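Local coordinates for CalS13 (Micromonospora echinospora, PDB 4ZAS), which probably transfers an amino group to a nucleotide-linked keto sugar, using pyridoxal 5'-phosphate as cofactor, at residues Pro31-Ala36 and Ala324-Pro329; Ala300-Glu305 and Val380-Gly385; Ala337-Leu342 and Ile347-Val352. All coordinates share one frame; numbering follows the deposited sequence.

Interaction 1 of 3, residues Pro31-Ala36 and Ala324-Pro329. With T46 (dTDP-4-keto-6-deoxyglucose), chain H.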
loop_
_atom_site.group_PDB
_atom_site.type_symbol
_atom_site.label_atom_id
_atom_site.label_comp_id
_atom_site.label_asym_id
_atom_site.label_seq_id
_atom_site.Cartn_x
_atom_site.Cartn_y
_atom_site.Cartn_z
ATOM N N PRO A 31 11.446 13.791 23.089
ATOM C CA PRO A 31 11.432 12.853 21.959
ATOM C C PRO A 31 12.021 13.444 20.683
ATOM O O PRO A 31 11.997 14.662 20.501
ATOM C CB PRO A 31 9.944 12.539 21.796
ATOM C CG PRO A 31 9.269 13.807 22.232
ATOM C CD PRO A 31 10.116 14.376 23.341
ATOM N N LEU A 32 12.532 12.577 19.817
ATOM C CA LEU A 32 13.081 12.969 18.523
ATOM C C LEU A 32 11.984 13.216 17.458
ATOM O O LEU A 32 12.153 14.016 16.521
ATOM C CB LEU A 32 14.066 11.891 18.051
ATOM C CG LEU A 32 14.811 12.086 16.725
ATOM C CD1 LEU A 32 15.647 13.352 16.784
ATOM C CD2 LEU A 32 15.706 10.889 16.504
ATOM N N SER A 33 10.857 12.532 17.603
ATOM C CA SER A 33 9.750 12.676 16.661
ATOM C C SER A 33 8.432 12.681 17.409
ATOM O O SER A 33 8.316 12.090 18.486
ATOM C CB SER A 33 9.756 11.545 15.631
ATOM O OG SER A 33 10.864 11.643 14.756
ATOM N N LYS A 34 7.423 13.311 16.823
ATOM C CA LYS A 34 6.133 13.386 17.490
ATOM C C LYS A 34 5.014 13.529 16.466
ATOM O O LYS A 34 5.198 14.155 15.420
ATOM C CB LYS A 34 6.116 14.545 18.481
ATOM C CG LYS A 34 4.915 14.552 19.403
ATOM C CD LYS A 34 4.996 15.680 20.430
ATOM C CE LYS A 34 5.203 15.141 21.811
ATOM N NZ LYS A 34 3.980 14.461 22.269
ATOM N N VAL A 35 3.874 12.901 16.745
ATOM C CA VAL A 35 2.710 12.998 15.873
ATOM C C VAL A 35 2.081 14.385 15.963
ATOM O O VAL A 35 1.783 14.865 17.049
ATOM C CB VAL A 35 1.663 11.919 16.222
ATOM C CG1 VAL A 35 0.371 12.161 15.461
ATOM C CG2 VAL A 35 2.210 10.537 15.941
ATOM N N ALA A 36 1.887 15.030 14.819
ATOM C CA ALA A 36 1.228 16.330 14.795
ATOM C C ALA A 36 -0.216 16.210 14.301
ATOM O O ALA A 36 -0.461 16.106 13.108
ATOM C CB ALA A 36 2.002 17.307 13.926
ATOM N N ALA A 324 13.997 22.273 6.058
ATOM C CA ALA A 324 12.821 21.990 6.881
ATOM C C ALA A 324 13.204 21.499 8.261
ATOM O O ALA A 324 12.381 21.528 9.171
ATOM C CB ALA A 324 11.911 20.960 6.197
ATOM N N PHE A 325 14.429 20.995 8.394
ATOM C CA PHE A 325 14.947 20.526 9.677
ATOM C C PHE A 325 13.983 19.603 10.419
ATOM O O PHE A 325 13.585 19.895 11.543
ATOM C CB PHE A 325 15.307 21.717 10.567
ATOM C CG PHE A 325 16.487 22.511 10.068
ATOM C CD1 PHE A 325 17.772 22.021 10.219
ATOM C CD2 PHE A 325 16.311 23.744 9.468
ATOM C CE1 PHE A 325 18.854 22.739 9.774
ATOM C CE2 PHE A 325 17.388 24.466 9.017
ATOM C CZ PHE A 325 18.663 23.965 9.173
ATOM N N TRP A 326 13.610 18.495 9.785
ATOM C CA TRP A 326 12.724 17.504 10.398
ATOM C C TRP A 326 13.348 16.945 11.671
ATOM O O TRP A 326 12.654 16.663 12.660
ATOM C CB TRP A 326 12.431 16.367 9.420
ATOM C CG TRP A 326 11.416 15.403 9.931
ATOM C CD1 TRP A 326 10.175 15.703 10.423
ATOM C CD2 TRP A 326 11.543 13.980 9.999
ATOM N NE1 TRP A 326 9.522 14.551 10.780
ATOM C CE2 TRP A 326 10.339 13.478 10.529
ATOM C CE3 TRP A 326 12.549 13.081 9.652
ATOM C CZ2 TRP A 326 10.123 12.120 10.731
ATOM C CZ3 TRP A 326 12.327 11.720 9.851
ATOM C CH2 TRP A 326 11.129 11.259 10.386
ATOM N N MET A 327 14.657 16.714 11.584
ATOM C CA MET A 327 15.505 16.432 12.728
ATOM C C MET A 327 16.743 17.302 12.564
ATOM O O MET A 327 16.961 17.846 11.500
ATOM C CB MET A 327 15.857 14.943 12.797
ATOM C CG MET A 327 14.668 14.066 13.113
ATOM S SD MET A 327 15.021 12.297 13.117
ATOM C CE MET A 327 15.414 12.041 11.411
ATOM N N TYR A 328 17.541 17.467 13.610
ATOM C CA TYR A 328 18.765 18.253 13.490
ATOM C C TYR A 328 19.986 17.319 13.468
ATOM O O TYR A 328 20.183 16.534 14.403
ATOM C CB TYR A 328 18.880 19.262 14.637
ATOM C CG TYR A 328 19.992 20.264 14.447
ATOM C CD1 TYR A 328 21.280 19.982 14.858
ATOM C CD2 TYR A 328 19.753 21.480 13.832
ATOM C CE1 TYR A 328 22.300 20.884 14.676
ATOM C CE2 TYR A 328 20.766 22.389 13.638
ATOM C CZ TYR A 328 22.039 22.094 14.063
ATOM O OH TYR A 328 23.047 23.018 13.882
ATOM N N PRO A 329 20.793 17.390 12.394
ATOM C CA PRO A 329 21.983 16.564 12.166
ATOM C C PRO A 329 23.254 17.106 12.839
ATOM O O PRO A 329 23.444 18.326 12.892
ATOM C CB PRO A 329 22.145 16.608 10.649
ATOM C CG PRO A 329 21.655 17.936 10.287
ATOM C CD PRO A 329 20.525 18.261 11.238
HETATM C C4 T46 H . 10.784 6.145 8.569
HETATM C C5 T46 H . 11.840 6.511 9.656
HETATM C C6 T46 H . 12.772 7.525 9.064
HETATM C C21 T46 H . 5.021 8.051 17.818
HETATM O O21 T46 H . 5.000 8.677 18.835
HETATM N N31 T46 H . 3.774 7.641 17.048
HETATM C C41 T46 H . 3.833 6.877 15.807
HETATM O O41 T46 H . 2.829 6.591 15.253
HETATM C C51 T46 H . 5.116 6.468 15.244
HETATM C C5A T46 H . 5.139 5.657 13.913
HETATM C C61 T46 H . 6.366 6.836 15.942
HETATM N N11 T46 H . 6.330 7.607 17.190
HETATM C C1, T46 H . 7.553 7.996 17.940
HETATM C C2, T46 H . 8.088 6.890 18.506
HETATM C C3, T46 H . 9.708 6.925 18.240
HETATM O O3, T46 H . 10.333 7.458 19.450
HETATM O O4, T46 H . 8.608 8.636 17.073
HETATM C C4, T46 H . 9.931 7.707 17.251
HETATM C C5, T46 H . 10.194 6.910 15.954
HETATM O O5, T46 H . 9.193 5.891 15.835
HETATM P P T46 H . 9.574 4.534 14.955
HETATM O O1P T46 H . 9.858 3.377 15.903
HETATM O O2P T46 H . 8.418 4.209 14.037
HETATM O OPP T46 H . 10.920 4.925 14.034
HETATM P P2 T46 H . 11.443 4.144 12.635
HETATM O O4P T46 H . 12.959 4.238 12.499
HETATM O O3P T46 H . 11.002 2.694 12.699
HETATM O O1 T46 H . 10.747 4.796 11.290
HETATM C C1 T46 H . 10.202 6.055 11.352
HETATM C C2 T46 H . 9.045 5.997 10.401
HETATM O O2 T46 H . 8.058 5.055 10.941
HETATM C C3 T46 H . 9.540 5.471 9.114
HETATM O O3 T46 H . 8.480 5.523 8.114
HETATM O O4 T46 H . 10.980 6.343 7.427
HETATM O O5 T46 H . 11.230 7.003 10.890
HETATM O O HOH W 1 13.149 16.674 15.737
HETATM O O HOH W 2 11.024 14.485 13.685
#
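Leu32 lays its branched end against the thioether of Met327, and the two side chains cross at about a right angle. CG of Leu32 sits 3.6 Å from SD of Met327, with both Leu32 methyls also close to the sulfur. Leu32 CG stands anti to the backbone N (chi1 -178°), which swings the isobutyl group across to the methionine; the bend of the Met327 chain at its last torsion (chi3 -66°) carries CE to Val352, which it touches.

Next to this apolar patch the two loops are joined through water. Water 1 donates to Leu32 O at 2.9 Å and to Trp326 O at 3.1 Å. Water 2 is hydrogen-bonded to the same Trp326 O at 2.9 Å and to Ser33 OG at 3.0 Å; it also lies above the Trp326 indole, toward the rim. Trp326 O is thus gripped by two waters, one linking it to Leu32 O and the other to Ser33 OG. The indole NE1 is bonded to the carbonyl of Ile221, next to the lysine predicted to carry pyridoxal phosphate.

Its DegT/DnrJ/EryC1 family places the protein among the fold type I enzymes, probably as an aminotransferase, and here the N-terminal loop before helix 41-49 runs past the small antiparallel sheet containing strand 328-332, beside the nucleotide-sugar pocket. Ser33 CB packs 3.4 Å from the deoxyribose ring oxygen of T46 (dTDP-4-keto-6-deoxyglucose), the atom named "O4,". Farther along, Val35 CG2 touches the thymine at N31, 3.5 Å away, while the ring oxygen of the keto-hexose, O5 without a comma in its name, lies near the plane of the Trp326 indole at its edge. Gly52, Leu54 and Glu55 of the second subunit supply backbone hydrogen bonds to the ligand.

Interaction 2 of 3, residues Ala300-Glu305 and Val380-Gly385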
loop_
_atom_site.group_PDB
_atom_site.type_symbol
_atom_site.label_atom_id
_atom_site.label_comp_id
_atom_site.label_asym_id
_atom_site.label_seq_id
_atom_site.Cartn_x
_atom_site.Cartn_y
_atom_site.Cartn_z
ATOM N N ALA A 300 17.858 27.215 13.890
ATOM C CA ALA A 300 18.696 28.415 13.859
ATOM C C ALA A 300 19.355 28.622 15.217
ATOM O O ALA A 300 20.502 29.078 15.303
ATOM C CB ALA A 300 17.881 29.643 13.478
ATOM N N PHE A 301 18.610 28.284 16.270
ATOM C CA PHE A 301 19.118 28.356 17.630
ATOM C C PHE A 301 20.331 27.436 17.810
ATOM O O PHE A 301 21.376 27.862 18.305
ATOM C CB PHE A 301 18.012 27.995 18.625
ATOM C CG PHE A 301 18.442 28.057 20.044
ATOM C CD1 PHE A 301 18.530 29.269 20.696
ATOM C CD2 PHE A 301 18.771 26.905 20.727
ATOM C CE1 PHE A 301 18.927 29.335 22.007
ATOM C CE2 PHE A 301 19.176 26.964 22.056
ATOM C CZ PHE A 301 19.247 28.178 22.690
ATOM N N TYR A 302 20.194 26.189 17.377
ATOM C CA TYR A 302 21.283 25.215 17.435
ATOM C C TYR A 302 22.488 25.669 16.595
ATOM O O TYR A 302 23.624 25.619 17.070
ATOM C CB TYR A 302 20.810 23.833 16.940
ATOM C CG TYR A 302 19.891 23.057 17.882
ATOM C CD1 TYR A 302 19.879 23.310 19.252
ATOM C CD2 TYR A 302 19.025 22.088 17.389
ATOM C CE1 TYR A 302 19.040 22.607 20.106
ATOM C CE2 TYR A 302 18.183 21.380 18.234
ATOM C CZ TYR A 302 18.197 21.645 19.593
ATOM O OH TYR A 302 17.357 20.946 20.439
ATOM N N ASP A 303 22.234 26.130 15.368
ATOM C CA ASP A 303 23.297 26.554 14.462
ATOM C C ASP A 303 24.220 27.561 15.144
ATOM O O ASP A 303 25.441 27.498 15.009
ATOM C CB ASP A 303 22.713 27.175 13.186
ATOM C CG ASP A 303 22.058 26.158 12.268
ATOM O OD1 ASP A 303 22.345 24.955 12.388
ATOM O OD2 ASP A 303 21.265 26.576 11.397
ATOM N N LYS A 304 23.618 28.471 15.906
ATOM C CA LYS A 304 24.349 29.487 16.647
ATOM C C LYS A 304 25.024 28.858 17.860
ATOM O O LYS A 304 26.232 28.952 18.025
ATOM C CB LYS A 304 23.384 30.598 17.078
ATOM C CG LYS A 304 23.967 31.745 17.903
ATOM C CD LYS A 304 24.521 32.881 17.030
ATOM C CE LYS A 304 24.725 34.150 17.841
ATOM N NZ LYS A 304 25.562 33.860 19.042
ATOM N N GLU A 305 24.240 28.137 18.657
ATOM C CA GLU A 305 24.668 27.650 19.968
ATOM C C GLU A 305 25.577 26.419 19.924
ATOM O O GLU A 305 26.350 26.195 20.850
ATOM C CB GLU A 305 23.440 27.318 20.820
ATOM C CG GLU A 305 22.470 28.458 21.053
ATOM C CD GLU A 305 22.921 29.425 22.100
ATOM O OE1 GLU A 305 23.694 29.016 22.994
ATOM O OE2 GLU A 305 22.493 30.599 22.033
ATOM N N VAL A 380 24.436 11.676 13.635
ATOM C CA VAL A 380 23.520 11.462 14.731
ATOM C C VAL A 380 22.444 12.530 14.639
ATOM O O VAL A 380 22.682 13.589 14.076
ATOM C CB VAL A 380 24.252 11.483 16.084
ATOM C CG1 VAL A 380 24.678 12.913 16.467
ATOM C CG2 VAL A 380 23.374 10.908 17.134
ATOM N N HIS A 381 21.253 12.255 15.158
ATOM C CA HIS A 381 20.167 13.221 15.064
ATOM C C HIS A 381 19.599 13.559 16.432
ATOM O O HIS A 381 19.392 12.672 17.265
ATOM C CB HIS A 381 19.067 12.682 14.152
ATOM C CG HIS A 381 19.541 12.385 12.763
ATOM N ND1 HIS A 381 20.138 11.191 12.423
ATOM C CD2 HIS A 381 19.541 13.139 11.639
ATOM C CE1 HIS A 381 20.467 11.213 11.142
ATOM N NE2 HIS A 381 20.116 12.385 10.642
ATOM N N ILE A 382 19.309 14.838 16.644
ATOM C CA ILE A 382 18.849 15.309 17.938
ATOM C C ILE A 382 17.515 16.032 17.714
ATOM O O ILE A 382 17.275 16.581 16.637
ATOM C CB ILE A 382 19.895 16.210 18.615
ATOM C CG1 ILE A 382 20.014 17.535 17.863
ATOM C CG2 ILE A 382 21.236 15.503 18.696
ATOM C CD1 ILE A 382 20.886 18.525 18.538
ATOM N N PRO A 383 16.640 16.032 18.731
ATOM C CA PRO A 383 15.310 16.634 18.640
ATOM C C PRO A 383 15.378 18.099 18.300
ATOM O O PRO A 383 16.168 18.799 18.918
ATOM C CB PRO A 383 14.741 16.444 20.044
ATOM C CG PRO A 383 15.494 15.302 20.603
ATOM C CD PRO A 383 16.874 15.437 20.053
ATOM N N VAL A 384 14.562 18.548 17.351
ATOM C CA VAL A 384 14.571 19.938 16.911
ATOM C C VAL A 384 13.148 20.412 16.626
ATOM O O VAL A 384 12.925 21.605 16.412
ATOM C CB VAL A 384 15.481 20.111 15.659
ATOM C CG1 VAL A 384 14.799 19.555 14.426
ATOM C CG2 VAL A 384 15.909 21.581 15.459
ATOM N N GLY A 385 12.187 19.480 16.656
ATOM C CA GLY A 385 10.800 19.756 16.286
ATOM C C GLY A 385 9.971 20.756 17.094
ATOM O O GLY A 385 10.455 21.356 18.058
#
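Tyr302 reaches from its helix to the end of strand 379-382 and the loop beyond it, where Ile382, Pro383 and Val384 meet its ring in three different ways. Ile382 comes over one face: its CD1 methyl lies 4.2 Å from the centroid of the Tyr302 ring, 22° off the normal, a CH-pi contact displaced toward the rim at CE2. The two side chains slide past each other in opposite directions. Pro383 contributes its carbonyl instead of its ring. Its oxygen lies at the edge of the tyrosine, in plane, and accepts a hydrogen bond from Tyr302 OH, with 2.9 Å between that hydroxyl and Pro383 O; the donor sits nearly in line with the C=O bond, at 163°. Val384 approaches obliquely, with CG2 3.6 Å from Tyr302 CE2, so Ile382 and Val384 converge on the same ring carbon.

The tyrosine CG is anti to the carbonyl carbon (chi1 -73°), which sends the ring out from the helix to the strand end. The hydroxyl bond and the methyl contacts at CE2 probably help fix the ring's rotation. A phenylalanine in place of Tyr302 would probably leave the buried Pro383 carbonyl without its hydroxyl donor and the ring freer to turn.

Tyr302 also meets Tyr328 edge-to-face, and Tyr328 pairs through its backbone with Ile382 in the adjacent strand. Val396 and Val397 of helix 390-401 touch Tyr302 as well, and Val396 reaches Ile382. The contact therefore joins the C-terminal end of the long helix 275-305 to the outermost strand of the small three-stranded antiparallel sheet, with helix 390-401 packed against both and strand 328-332 running alongside.

Interaction 3 of 3, residues Ala337-Leu342 and Ile347-Val352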
loop_
_atom_site.group_PDB
_atom_site.type_symbol
_atom_site.label_atom_id
_atom_site.label_comp_id
_atom_site.label_asym_id
_atom_site.label_seq_id
_atom_site.Cartn_x
_atom_site.Cartn_y
_atom_site.Cartn_z
ATOM N N ALA A 337 29.047 7.133 23.047
ATOM C CA ALA A 337 29.107 7.854 24.316
ATOM C C ALA A 337 28.238 9.109 24.230
ATOM O O ALA A 337 27.610 9.497 25.214
ATOM C CB ALA A 337 30.554 8.199 24.695
ATOM N N PHE A 338 28.182 9.722 23.051
ATOM C CA PHE A 338 27.343 10.905 22.842
ATOM C C PHE A 338 25.855 10.602 23.086
ATOM O O PHE A 338 25.191 11.257 23.886
ATOM C CB PHE A 338 27.522 11.434 21.417
ATOM C CG PHE A 338 26.662 12.636 21.089
ATOM C CD1 PHE A 338 27.047 13.909 21.462
ATOM C CD2 PHE A 338 25.447 12.482 20.429
ATOM C CE1 PHE A 338 26.261 15.007 21.157
ATOM C CE2 PHE A 338 24.654 13.577 20.134
ATOM C CZ PHE A 338 25.068 14.843 20.502
ATOM N N MET A 339 25.348 9.594 22.391
ATOM C CA MET A 339 23.935 9.224 22.474
ATOM C C MET A 339 23.628 8.785 23.886
ATOM O O MET A 339 22.564 9.093 24.418
ATOM C CB MET A 339 23.603 8.114 21.469
ATOM C CG MET A 339 24.035 8.449 20.057
ATOM S SD MET A 339 23.417 7.321 18.812
ATOM C CE MET A 339 24.602 5.975 18.994
ATOM N N ARG A 340 24.571 8.074 24.490
ATOM C CA ARG A 340 24.392 7.589 25.850
ATOM C C ARG A 340 24.248 8.749 26.831
ATOM O O ARG A 340 23.350 8.759 27.668
ATOM C CB ARG A 340 25.580 6.719 26.252
ATOM C CG ARG A 340 25.466 6.049 27.601
ATOM C CD ARG A 340 24.154 5.293 27.735
ATOM N NE ARG A 340 24.283 4.216 28.712
ATOM C CZ ARG A 340 24.288 4.397 30.029
ATOM N NH1 ARG A 340 24.120 5.613 30.532
ATOM N NH2 ARG A 340 24.430 3.360 30.845
ATOM N N ARG A 341 25.117 9.744 26.688
ATOM C CA ARG A 341 25.113 10.918 27.556
ATOM C C ARG A 341 23.786 11.673 27.460
ATOM O O ARG A 341 23.183 12.003 28.480
ATOM C CB ARG A 341 26.274 11.841 27.179
ATOM C CG ARG A 341 26.440 13.110 27.998
ATOM C CD ARG A 341 27.178 12.878 29.288
ATOM N NE ARG A 341 27.615 14.157 29.849
ATOM C CZ ARG A 341 28.289 14.299 30.991
ATOM N NH1 ARG A 341 28.615 13.233 31.717
ATOM N NH2 ARG A 341 28.658 15.512 31.398
ATOM N N LEU A 342 23.324 11.930 26.237
ATOM C CA LEU A 342 22.076 12.669 26.050
ATOM C C LEU A 342 20.873 11.854 26.510
ATOM O O LEU A 342 19.865 12.425 26.923
ATOM C CB LEU A 342 21.883 13.090 24.595
ATOM C CG LEU A 342 22.323 14.515 24.263
ATOM C CD1 LEU A 342 23.815 14.630 24.383
ATOM C CD2 LEU A 342 21.868 14.926 22.866
ATOM N N ILE A 347 17.162 13.047 26.665
ATOM C CA ILE A 347 17.119 13.527 25.304
ATOM C C ILE A 347 17.224 12.347 24.354
ATOM O O ILE A 347 18.198 11.593 24.378
ATOM C CB ILE A 347 18.225 14.545 25.055
ATOM C CG1 ILE A 347 18.073 15.700 26.033
ATOM C CG2 ILE A 347 18.174 15.031 23.607
ATOM C CD1 ILE A 347 19.349 16.494 26.197
ATOM N N ALA A 348 16.177 12.143 23.569
ATOM C CA ALA A 348 16.191 11.083 22.585
ATOM C C ALA A 348 17.095 11.464 21.428
ATOM O O ALA A 348 17.122 12.611 21.007
ATOM C CB ALA A 348 14.799 10.794 22.099
ATOM N N THR A 349 17.767 10.471 20.872
ATOM C CA THR A 349 18.802 10.671 19.882
ATOM C C THR A 349 18.840 9.433 18.980
ATOM O O THR A 349 18.654 8.329 19.489
ATOM C CB THR A 349 20.144 10.908 20.605
ATOM O OG1 THR A 349 20.337 12.316 20.791
ATOM C CG2 THR A 349 21.289 10.361 19.835
ATOM N N SER A 350 19.057 9.580 17.666
ATOM C CA SER A 350 19.078 8.379 16.810
ATOM C C SER A 350 19.893 8.499 15.521
ATOM O O SER A 350 20.027 9.578 14.950
ATOM C CB SER A 350 17.651 7.952 16.442
ATOM O OG SER A 350 17.664 6.768 15.654
ATOM N N VAL A 351 20.426 7.366 15.071
ATOM C CA VAL A 351 21.083 7.264 13.766
ATOM C C VAL A 351 20.032 7.223 12.654
ATOM O O VAL A 351 20.347 7.463 11.494
ATOM C CB VAL A 351 22.004 6.016 13.708
ATOM C CG1 VAL A 351 22.729 5.913 12.366
ATOM C CG2 VAL A 351 23.007 6.044 14.847
ATOM N N VAL A 352 18.789 6.922 13.042
ATOM C CA VAL A 352 17.602 6.882 12.169
ATOM C C VAL A 352 17.512 5.658 11.243
ATOM O O VAL A 352 16.535 4.897 11.315
ATOM C CB VAL A 352 17.494 8.162 11.352
ATOM C CG1 VAL A 352 16.325 8.062 10.361
ATOM C CG2 VAL A 352 17.334 9.336 12.294
HETATM O O HOH W 3 20.301 10.003 23.651
#
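The carbonyl oxygen of Leu342 accepts the N-H of Ile347, with 2.8 Å between Leu342 O and Ile347 N. This bond ties the last turns of helix 335-344 to the loop that follows. A second link runs through water 3, which donates to Met339 O at 2.6 Å and to Ile347 O at 2.7 Å, giving a helix carbonyl and a loop carbonyl a shared donor.

Side chains add to these polar links. Leu342 CD2 touches Ile347 CG2, at 3.8 Å, and also Thr349 OG1. Thr349 then presses its CG2 methyl against Met339 CG, at 3.4 Å, crossing that chain at about a right angle. The Met339 chain bends at chi3, and its sulfur packs on Val351 CG2.

Farther on, Ser350 OG accepts from Val352 N in an ST turn and is also hydrogen-bonded to Ile258 O of the second subunit. Val352 lines the nucleotide-sugar pocket. The helix and its following loop pack on Val380 of strand 379-382 through Met339 and Thr349, and on Thr399 of helix 390-401 through Leu342 and Ile347.

How the interactions relate
From the N terminus, residues 31-36 come first but wait almost three hundred residues for 324-329, so interaction 1 closes a loop that takes in the large mixed sheet. Helix 275-305 ends inside that loop, yet its partner 380-385 lies beyond it: interactions 1 and 2 cross. Interaction 3, a short-range return after helix 335-344, follows interaction 1 and falls wholly within the span of interaction 2. Strands 328-332 and 379-382 are neighbours, with Tyr328 and Ile382 pairing between interactions 1 and 2. His381 N reaches Ser350 O, joining interactions 2 and 3, and Met327 and Leu32 pack on the 347-352 loop.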